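Local coordinates for DNAation factor-related protein 4 (Drosophila melanogaster, PDB 5XPC) that probably acts as a nuclease in apoptotic DNA fragmentation, its CIDE domain, the part held here, forming higher-order assemblies, at residues B[14-22]-B[80-88]. Residues are numbered along the deposited sequence; the frame is centred on the assembly and turned at random.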
loop_
_atom_site.group_PDB
_atom_site.type_symbol
_atom_site.label_atom_id
_atom_site.label_comp_id
_atom_site.label_asym_id
_atom_site.label_seq_id
_atom_site.Cartn_x
_atom_site.Cartn_y
_atom_site.Cartn_z
ATOM N N VAL B 14 17.276 12.220 -12.278
ATOM C CA VAL B 14 16.960 11.767 -13.632
ATOM C C VAL B 14 18.205 11.156 -14.255
ATOM O O VAL B 14 19.293 11.746 -14.202
ATOM C CB VAL B 14 16.437 12.917 -14.516
ATOM C CG1 VAL B 14 16.169 12.428 -15.958
ATOM C CG2 VAL B 14 15.176 13.525 -13.911
ATOM N N THR B 15 18.044 9.983 -14.857
ATOM C CA THR B 15 19.100 9.381 -15.648
ATOM C C THR B 15 18.453 8.757 -16.876
ATOM O O THR B 15 17.227 8.772 -17.034
ATOM C CB THR B 15 19.899 8.370 -14.798
ATOM O OG1 THR B 15 21.062 7.927 -15.509
ATOM C CG2 THR B 15 19.017 7.174 -14.386
ATOM N N ASP B 16 19.276 8.234 -17.772
ATOM C CA ASP B 16 18.751 7.562 -18.948
ATOM C C ASP B 16 18.705 6.058 -18.689
ATOM O O ASP B 16 19.063 5.571 -17.612
ATOM C CB ASP B 16 19.557 7.917 -20.203
ATOM C CG ASP B 16 21.046 7.636 -20.068
ATOM O OD1 ASP B 16 21.460 6.913 -19.140
ATOM O OD2 ASP B 16 21.811 8.135 -20.922
ATOM N N ASN B 17 18.231 5.312 -19.685
ATOM C CA ASN B 17 18.001 3.890 -19.463
ATOM C C ASN B 17 19.305 3.137 -19.217
ATOM O O ASN B 17 19.307 2.100 -18.543
ATOM C CB ASN B 17 17.240 3.292 -20.643
ATOM C CG ASN B 17 16.519 2.016 -20.271
ATOM O OD1 ASN B 17 16.022 1.873 -19.148
ATOM N ND2 ASN B 17 16.455 1.078 -21.207
ATOM N N GLU B 18 20.423 3.658 -19.717
ATOM C CA GLU B 18 21.721 3.027 -19.516
ATOM C C GLU B 18 22.478 3.578 -18.315
ATOM O O GLU B 18 23.593 3.114 -18.040
ATOM C CB GLU B 18 22.569 3.172 -20.780
ATOM C CG GLU B 18 22.065 2.339 -21.934
ATOM C CD GLU B 18 21.964 0.873 -21.567
ATOM O OE1 GLU B 18 22.920 0.348 -20.959
ATOM O OE2 GLU B 18 20.923 0.250 -21.863
ATOM N N ARG B 19 21.905 4.547 -17.594
ATOM C CA ARG B 19 22.537 5.132 -16.411
ATOM C C ARG B 19 23.905 5.727 -16.750
ATOM O O ARG B 19 24.854 5.630 -15.971
ATOM C CB ARG B 19 22.653 4.106 -15.277
ATOM C CG ARG B 19 21.381 3.897 -14.455
ATOM C CD ARG B 19 20.311 3.101 -15.211
ATOM N NE ARG B 19 19.235 2.658 -14.319
ATOM C CZ ARG B 19 18.119 2.053 -14.723
ATOM N NH1 ARG B 19 17.914 1.818 -16.015
ATOM N NH2 ARG B 19 17.201 1.690 -13.835
ATOM N N THR B 20 24.003 6.354 -17.925
ATOM C CA THR B 20 25.287 6.862 -18.408
ATOM C C THR B 20 25.647 8.191 -17.759
ATOM O O THR B 20 26.820 8.442 -17.462
ATOM C CB THR B 20 25.264 7.049 -19.924
ATOM O OG1 THR B 20 24.318 8.075 -20.261
ATOM C CG2 THR B 20 24.915 5.746 -20.643
ATOM N N ARG B 21 24.658 9.062 -17.582
ATOM C CA ARG B 21 24.819 10.348 -16.922
ATOM C C ARG B 21 23.660 10.527 -15.956
ATOM O O ARG B 21 22.538 10.080 -16.225
ATOM C CB ARG B 21 24.874 11.504 -17.936
ATOM C CG ARG B 21 26.189 11.558 -18.717
ATOM C CD ARG B 21 26.164 12.577 -19.852
ATOM N NE ARG B 21 25.198 12.241 -20.897
ATOM C CZ ARG B 21 24.180 13.018 -21.253
ATOM N NH1 ARG B 21 23.992 14.187 -20.650
ATOM N NH2 ARG B 21 23.353 12.633 -22.224
ATOM N N LYS B 22 23.940 11.164 -14.821
ATOM C CA LYS B 22 23.005 11.235 -13.703
ATOM C C LYS B 22 22.912 12.676 -13.234
ATOM O O LYS B 22 23.933 13.292 -12.921
ATOM C CB LYS B 22 23.467 10.328 -12.554
ATOM C CG LYS B 22 23.758 8.905 -12.991
ATOM C CD LYS B 22 24.229 8.032 -11.843
ATOM C CE LYS B 22 24.686 6.678 -12.367
ATOM N NZ LYS B 22 24.658 5.618 -11.322
ATOM N N VAL B 80 9.904 0.640 -22.583
ATOM C CA VAL B 80 10.135 -0.433 -21.627
ATOM C C VAL B 80 11.502 -0.155 -21.015
ATOM O O VAL B 80 12.550 -0.469 -21.590
ATOM C CB VAL B 80 10.048 -1.816 -22.277
ATOM C CG1 VAL B 80 10.475 -2.891 -21.288
ATOM C CG2 VAL B 80 8.618 -2.075 -22.759
ATOM N N ILE B 81 11.504 0.475 -19.891
ATOM C CA ILE B 81 12.763 0.839 -19.274
ATOM C C ILE B 81 13.245 -0.346 -18.456
ATOM O O ILE B 81 12.465 -1.212 -18.040
ATOM C CB ILE B 81 12.613 2.126 -18.434
ATOM C CG1 ILE B 81 11.791 1.868 -17.176
ATOM C CG2 ILE B 81 11.942 3.222 -19.265
ATOM C CD1 ILE B 81 12.611 1.612 -15.933
ATOM N N THR B 82 14.553 -0.400 -18.254
ATOM C CA THR B 82 15.157 -1.378 -17.364
ATOM C C THR B 82 15.020 -0.867 -15.937
ATOM O O THR B 82 15.514 0.220 -15.617
ATOM C CB THR B 82 16.626 -1.583 -17.730
ATOM O OG1 THR B 82 16.742 -1.767 -19.146
ATOM C CG2 THR B 82 17.195 -2.802 -17.029
ATOM N N THR B 83 14.322 -1.623 -15.095
ATOM C CA THR B 83 14.156 -1.236 -13.699
ATOM C C THR B 83 15.497 -1.278 -12.964
ATOM O O THR B 83 16.476 -1.867 -13.435
ATOM C CB THR B 83 13.163 -2.162 -12.999
ATOM O OG1 THR B 83 13.671 -3.502 -13.023
ATOM C CG2 THR B 83 11.803 -2.121 -13.703
ATOM N N ASP B 84 15.531 -0.634 -11.795
ATOM C CA ASP B 84 16.718 -0.690 -10.938
ATOM C C ASP B 84 17.143 -2.130 -10.673
ATOM O O ASP B 84 18.324 -2.477 -10.795
ATOM C CB ASP B 84 16.454 0.025 -9.609
ATOM C CG ASP B 84 16.492 1.534 -9.732
ATOM O OD1 ASP B 84 17.061 2.046 -10.722
ATOM O OD2 ASP B 84 15.964 2.212 -8.822
ATOM N N ALA B 85 16.184 -2.983 -10.302
ATOM C CA ALA B 85 16.495 -4.378 -10.004
ATOM C C ALA B 85 17.094 -5.081 -11.217
ATOM O O ALA B 85 18.119 -5.765 -11.107
ATOM C CB ALA B 85 15.239 -5.101 -9.525
ATOM N N ASP B 86 16.472 -4.922 -12.390
ATOM C CA ASP B 86 16.991 -5.581 -13.585
ATOM C C ASP B 86 18.351 -5.021 -13.984
ATOM O O ASP B 86 19.230 -5.771 -14.423
ATOM C CB ASP B 86 16.003 -5.447 -14.741
ATOM C CG ASP B 86 14.749 -6.260 -14.528
ATOM O OD1 ASP B 86 14.774 -7.179 -13.681
ATOM O OD2 ASP B 86 13.739 -5.976 -15.204
ATOM N N PHE B 87 18.545 -3.708 -13.839
ATOM C CA PHE B 87 19.816 -3.109 -14.234
ATOM C C PHE B 87 20.948 -3.553 -13.316
ATOM O O PHE B 87 22.043 -3.881 -13.787
ATOM C CB PHE B 87 19.696 -1.586 -14.245
ATOM C CG PHE B 87 20.914 -0.888 -14.781
ATOM C CD1 PHE B 87 21.094 -0.734 -16.148
ATOM C CD2 PHE B 87 21.879 -0.379 -13.920
ATOM C CE1 PHE B 87 22.218 -0.091 -16.648
ATOM C CE2 PHE B 87 23.005 0.266 -14.416
ATOM C CZ PHE B 87 23.172 0.411 -15.780
ATOM N N GLU B 88 20.703 -3.567 -12.003
ATOM C CA GLU B 88 21.702 -4.067 -11.065
ATOM C C GLU B 88 21.983 -5.547 -11.302
ATOM O O GLU B 88 23.131 -5.994 -11.203
ATOM C CB GLU B 88 21.232 -3.817 -9.630
ATOM C CG GLU B 88 21.619 -4.887 -8.614
ATOM C CD GLU B 88 23.072 -4.797 -8.185
ATOM O OE1 GLU B 88 23.640 -3.689 -8.244
ATOM O OE2 GLU B 88 23.639 -5.829 -7.771
#
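Arg19 reaches from the loop joining strands 10-15 and 22-27, the first hairpin of the ubiquitin-like CIDE domain, to Phe87 on the C-terminal helix 84-92. It closes a type I beta turn that begins at Asp16. Arg19 CB begins near the ring's tip, 3.8 Å from Phe87 CZ, and CG follows beside CE2. A bend at chi2 then lays the chain along the ring, with CD 3.8 Å above its centroid, a CH-pi contact over the face. NE passes above Phe87 CG, and the guanidinium lies flat beyond it, its plane 8° from the ring's, making an off-centre cation-pi contact. At the tip, NH1 and NH2 both grip Thr82 O, each at 2.9 Å and from one face of its carbonyl plane. NH1 also donates to Asn17 O within its own loop, while NH2 forms a salt bridge with Asp84 OD1 at 3.1 Å. Arginine suits this place because its flat cation can stack and donate along its edge at once, and phenylalanine offers a flat face to aliphatic chain and cation alike. With an alanine in its place, Asp84 would probably lose this cationic mate and one face of Phe87 its cover. Asn17, a short amide able to accept a backbone N-H, has CG anti to its own N (chi1 -158°), which carries the amide out to residues 81-82. There OD1 takes Thr82 N on a lone pair, in the carbonyl plane, at 2.9 Å.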